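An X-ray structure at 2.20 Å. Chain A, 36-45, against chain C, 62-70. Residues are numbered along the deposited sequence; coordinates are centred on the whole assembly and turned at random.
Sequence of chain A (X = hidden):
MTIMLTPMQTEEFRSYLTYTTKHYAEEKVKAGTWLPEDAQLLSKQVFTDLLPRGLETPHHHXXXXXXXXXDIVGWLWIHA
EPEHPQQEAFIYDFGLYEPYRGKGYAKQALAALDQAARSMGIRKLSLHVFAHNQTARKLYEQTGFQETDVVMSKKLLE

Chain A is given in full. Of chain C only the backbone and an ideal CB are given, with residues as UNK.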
# COMPACT_ATOMS: atom_id res chain seq x y z
N PRO A 36 7.02 -8.19 7.80
CA PRO A 36 6.53 -7.22 6.81
C PRO A 36 5.02 -7.11 6.75
O PRO A 36 4.45 -6.04 6.93
CB PRO A 36 7.11 -7.76 5.51
CG PRO A 36 8.44 -8.28 5.93
CD PRO A 36 8.15 -8.97 7.26
N GLU A 37 4.35 -8.23 6.50
CA GLU A 37 2.90 -8.21 6.39
C GLU A 37 2.21 -7.92 7.72
O GLU A 37 0.99 -7.90 7.78
CB GLU A 37 2.40 -9.54 5.81
CG GLU A 37 2.96 -10.80 6.46
CD GLU A 37 4.35 -11.17 5.96
OE1 GLU A 37 5.35 -10.69 6.53
OE2 GLU A 37 4.45 -11.95 4.98
N ASP A 38 2.99 -7.68 8.76
CA ASP A 38 2.43 -7.40 10.08
C ASP A 38 2.83 -6.01 10.60
O ASP A 38 2.06 -5.36 11.31
CB ASP A 38 2.89 -8.47 11.05
CG ASP A 38 2.50 -9.85 10.60
OD1 ASP A 38 3.02 -10.85 11.14
OD2 ASP A 38 1.66 -9.94 9.68
N ALA A 39 4.03 -5.58 10.23
CA ALA A 39 4.56 -4.29 10.65
C ALA A 39 3.55 -3.14 10.73
O ALA A 39 3.33 -2.57 11.79
CB ALA A 39 5.72 -3.90 9.75
N GLN A 40 2.93 -2.81 9.59
CA GLN A 40 1.96 -1.72 9.52
C GLN A 40 0.87 -1.79 10.59
O GLN A 40 0.65 -0.83 11.34
CB GLN A 40 1.27 -1.73 8.15
CG GLN A 40 2.18 -1.67 6.94
CD GLN A 40 2.68 -0.28 6.62
OE1 GLN A 40 3.49 0.28 7.35
NE2 GLN A 40 2.20 0.29 5.53
N LEU A 41 0.17 -2.91 10.65
CA LEU A 41 -0.91 -3.07 11.61
C LEU A 41 -0.42 -3.02 13.07
O LEU A 41 -0.97 -2.27 13.87
CB LEU A 41 -1.66 -4.38 11.31
CG LEU A 41 -2.93 -4.74 12.09
CD1 LEU A 41 -3.79 -5.70 11.28
CD2 LEU A 41 -2.54 -5.35 13.43
N LEU A 42 0.59 -3.81 13.41
CA LEU A 42 1.12 -3.81 14.77
C LEU A 42 1.49 -2.40 15.23
O LEU A 42 1.17 -1.99 16.34
CB LEU A 42 2.35 -4.72 14.88
CG LEU A 42 2.09 -6.24 14.79
CD1 LEU A 42 3.38 -7.03 14.99
CD2 LEU A 42 1.06 -6.63 15.84
N SER A 43 2.16 -1.66 14.35
CA SER A 43 2.58 -0.30 14.65
C SER A 43 1.41 0.60 15.01
O SER A 43 1.40 1.23 16.07
CB SER A 43 3.32 0.30 13.47
OG SER A 43 3.82 1.57 13.82
N LYS A 44 0.42 0.67 14.12
CA LYS A 44 -0.75 1.51 14.36
C LYS A 44 -1.26 1.29 15.78
O LYS A 44 -1.43 2.24 16.54
CB LYS A 44 -1.86 1.17 13.37
CG LYS A 44 -2.35 2.35 12.55
CD LYS A 44 -1.55 2.48 11.26
CE LYS A 44 -2.11 3.57 10.36
NZ LYS A 44 -1.85 4.95 10.86
N GLN A 45 -1.49 0.02 16.12
CA GLN A 45 -2.00 -0.34 17.44
C GLN A 45 -1.12 0.11 18.59
O GLN A 45 -1.63 0.57 19.61
CB GLN A 45 -2.23 -1.85 17.50
CG GLN A 45 -3.37 -2.26 18.42
CD GLN A 45 -3.66 -3.75 18.39
OE1 GLN A 45 -3.81 -4.34 17.31
NE2 GLN A 45 -3.74 -4.36 19.56
N UNK C 62 -6.80 6.97 3.93
CA UNK C 62 -7.41 5.79 3.34
C UNK C 62 -6.84 4.57 4.06
O UNK C 62 -5.62 4.40 4.15
CB UNK C 62 -7.16 5.72 1.83
N UNK C 63 -7.73 3.75 4.60
CA UNK C 63 -7.32 2.57 5.35
C UNK C 63 -7.97 1.31 4.80
O UNK C 63 -9.11 1.35 4.32
CB UNK C 63 -7.67 2.73 6.83
N UNK C 64 -7.25 0.21 4.84
CA UNK C 64 -7.81 -1.06 4.41
C UNK C 64 -8.28 -1.69 5.72
O UNK C 64 -7.64 -1.52 6.77
CB UNK C 64 -6.81 -1.93 3.65
N UNK C 65 -9.43 -2.36 5.67
CA UNK C 65 -9.98 -3.01 6.86
C UNK C 65 -9.51 -4.45 6.80
O UNK C 65 -9.82 -5.18 5.86
CB UNK C 65 -11.51 -2.91 6.93
N UNK C 66 -8.75 -4.85 7.81
CA UNK C 66 -8.23 -6.21 7.87
C UNK C 66 -8.87 -7.02 8.98
O UNK C 66 -9.11 -6.53 10.08
CB UNK C 66 -6.71 -6.19 8.06
N UNK C 67 -9.15 -8.28 8.66
CA UNK C 67 -9.74 -9.21 9.61
C UNK C 67 -8.54 -10.00 10.13
O UNK C 67 -8.41 -10.27 11.33
CB UNK C 67 -10.81 -10.10 8.98
N UNK C 68 -7.67 -10.36 9.19
CA UNK C 68 -6.45 -11.10 9.47
C UNK C 68 -5.35 -10.81 8.44
O UNK C 68 -5.57 -10.15 7.42
CB UNK C 68 -6.75 -12.60 9.51
N UNK C 69 -4.16 -11.32 8.72
CA UNK C 69 -3.02 -11.11 7.85
C UNK C 69 -3.11 -11.94 6.56
O UNK C 69 -2.12 -12.09 5.84
CB UNK C 69 -1.73 -11.45 8.60
N UNK C 70 -4.30 -12.48 6.28
CA UNK C 70 -4.51 -13.29 5.08
C UNK C 70 -5.27 -12.51 4.00
O UNK C 70 -5.08 -12.74 2.81
CB UNK C 70 -5.27 -14.57 5.44

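Helix 36-45 of chain A crosses strand 62-66 of chain C at close to a right angle, with axes 11.5 Å apart at closest approach. At that spacing the strand's backbone touches nothing of the helix, and any contact has to be made by side chains long enough to span the gap.

Positions 62, 64 and 65 are extended, with CB atoms far from the helix, so chain A sets no preference; they are Leu C62, Ser C64 and Leu C65.

Position 63 is also extended, and its CA-to-CB bond points sideways. A small residue would leave the helix untouched, whereas a long or broad one could turn its end toward the aliphatic arm of Lys A44. Aromatic, Met or Gln side chains all seem reasonable. The residue is Trp C63, and its indole brings NE1 to 3.8 Å from Lys A44 CE. The methylene lies oblique to the ring, and the contact is one of packing.

Position 66 points toward chain A, its ideal CB 4.4 Å from Leu A41 CD1. Farther off, and to one side of that methyl, lie the carbonyl of Glu A37 and the carboxylate of Asp A38. A leucine or methionine would answer the methyl alone; a long chain with a positive end could also approach the acceptors. Lys C66, with chi2 to chi4 all t, packs its chain on the methyl, CD lying 4.2 Å from Leu A41 CD1. It points its charge toward the Glu A37 carbonyl without reaching the carboxylate of Asp A38; its NZ is 3.7 Å from Glu A37 O, a favourable approach but no hydrogen bond.

At 67 the chain turns a corner, and the CB atoms of 67 and 68 point away from the helix. Many residues would serve; they are Leu C67 and Asn C68.

Position 69 swings back toward chain A. Its ideal CB is 3.9 Å from Asp A38 OD2 and 4.5 Å from Glu A37 O, two acceptors that would suit a donor: Lys, Arg, Gln or Ser would be natural guesses. The deposited residue defies them. Glu C69 has more of its surface covered by the other stretch than any other residue here, yet its OE2 sits 3.4 Å from Asp A38 OD2, like charges close together, and 3.5 Å from Glu A37 O, another acceptor. Its OE1 lies 3.8 Å from Leu A41 CD1. The side chain is poorly ordered, so its exact placement deserves caution.

Position 70 is out of reach and unconstrained by this stretch of chain A; it is Lys C70.

Direction and reach can be read from the backbone; charge is a less certain guide, fitting at 66 and failing at 69. No hydrogen bond joins the two stretches.

Chain C (62-70) LWSLKLNEK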
# COMPACT_ATOMS: atom_id res chain seq x y z
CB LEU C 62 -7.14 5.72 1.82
CG LEU C 62 -7.86 6.83 1.02
CD1 LEU C 62 -6.94 8.04 0.92
CD2 LEU C 62 -8.24 6.36 -0.36
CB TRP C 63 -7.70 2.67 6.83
CG TRP C 63 -6.96 3.71 7.66
CD1 TRP C 63 -5.62 3.78 7.89
CD2 TRP C 63 -7.56 4.77 8.43
NE1 TRP C 63 -5.34 4.81 8.76
CE2 TRP C 63 -6.51 5.44 9.10
CE3 TRP C 63 -8.87 5.22 8.62
CZ2 TRP C 63 -6.73 6.52 9.95
CZ3 TRP C 63 -9.10 6.30 9.46
CH2 TRP C 63 -8.03 6.94 10.11
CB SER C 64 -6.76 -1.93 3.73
OG SER C 64 -6.54 -1.50 2.40
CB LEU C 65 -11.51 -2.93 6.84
CG LEU C 65 -12.09 -1.52 6.70
CD1 LEU C 65 -13.61 -1.55 6.67
CD2 LEU C 65 -11.60 -0.68 7.87
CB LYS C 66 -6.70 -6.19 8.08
CG LYS C 66 -5.86 -6.09 6.82
CD LYS C 66 -4.37 -6.17 7.16
CE LYS C 66 -3.50 -6.23 5.91
NZ LYS C 66 -2.04 -6.41 6.25
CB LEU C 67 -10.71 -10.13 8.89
CG LEU C 67 -11.71 -10.97 9.70
CD1 LEU C 67 -12.52 -11.82 8.73
CD2 LEU C 67 -10.98 -11.86 10.70
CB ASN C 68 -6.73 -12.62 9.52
CG ASN C 68 -7.84 -13.05 8.58
OD1 ASN C 68 -7.83 -12.73 7.39
ND2 ASN C 68 -8.80 -13.81 9.10
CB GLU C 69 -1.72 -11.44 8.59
CG GLU C 69 -1.67 -10.89 10.02
CD GLU C 69 -2.20 -9.46 10.11
OE1 GLU C 69 -3.44 -9.28 10.06
OE2 GLU C 69 -1.38 -8.53 10.23
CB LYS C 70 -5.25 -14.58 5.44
CG LYS C 70 -5.52 -15.52 4.26
CD LYS C 70 -6.76 -15.14 3.48
CE LYS C 70 -6.98 -16.05 2.29
NZ LYS C 70 -8.26 -15.74 1.59
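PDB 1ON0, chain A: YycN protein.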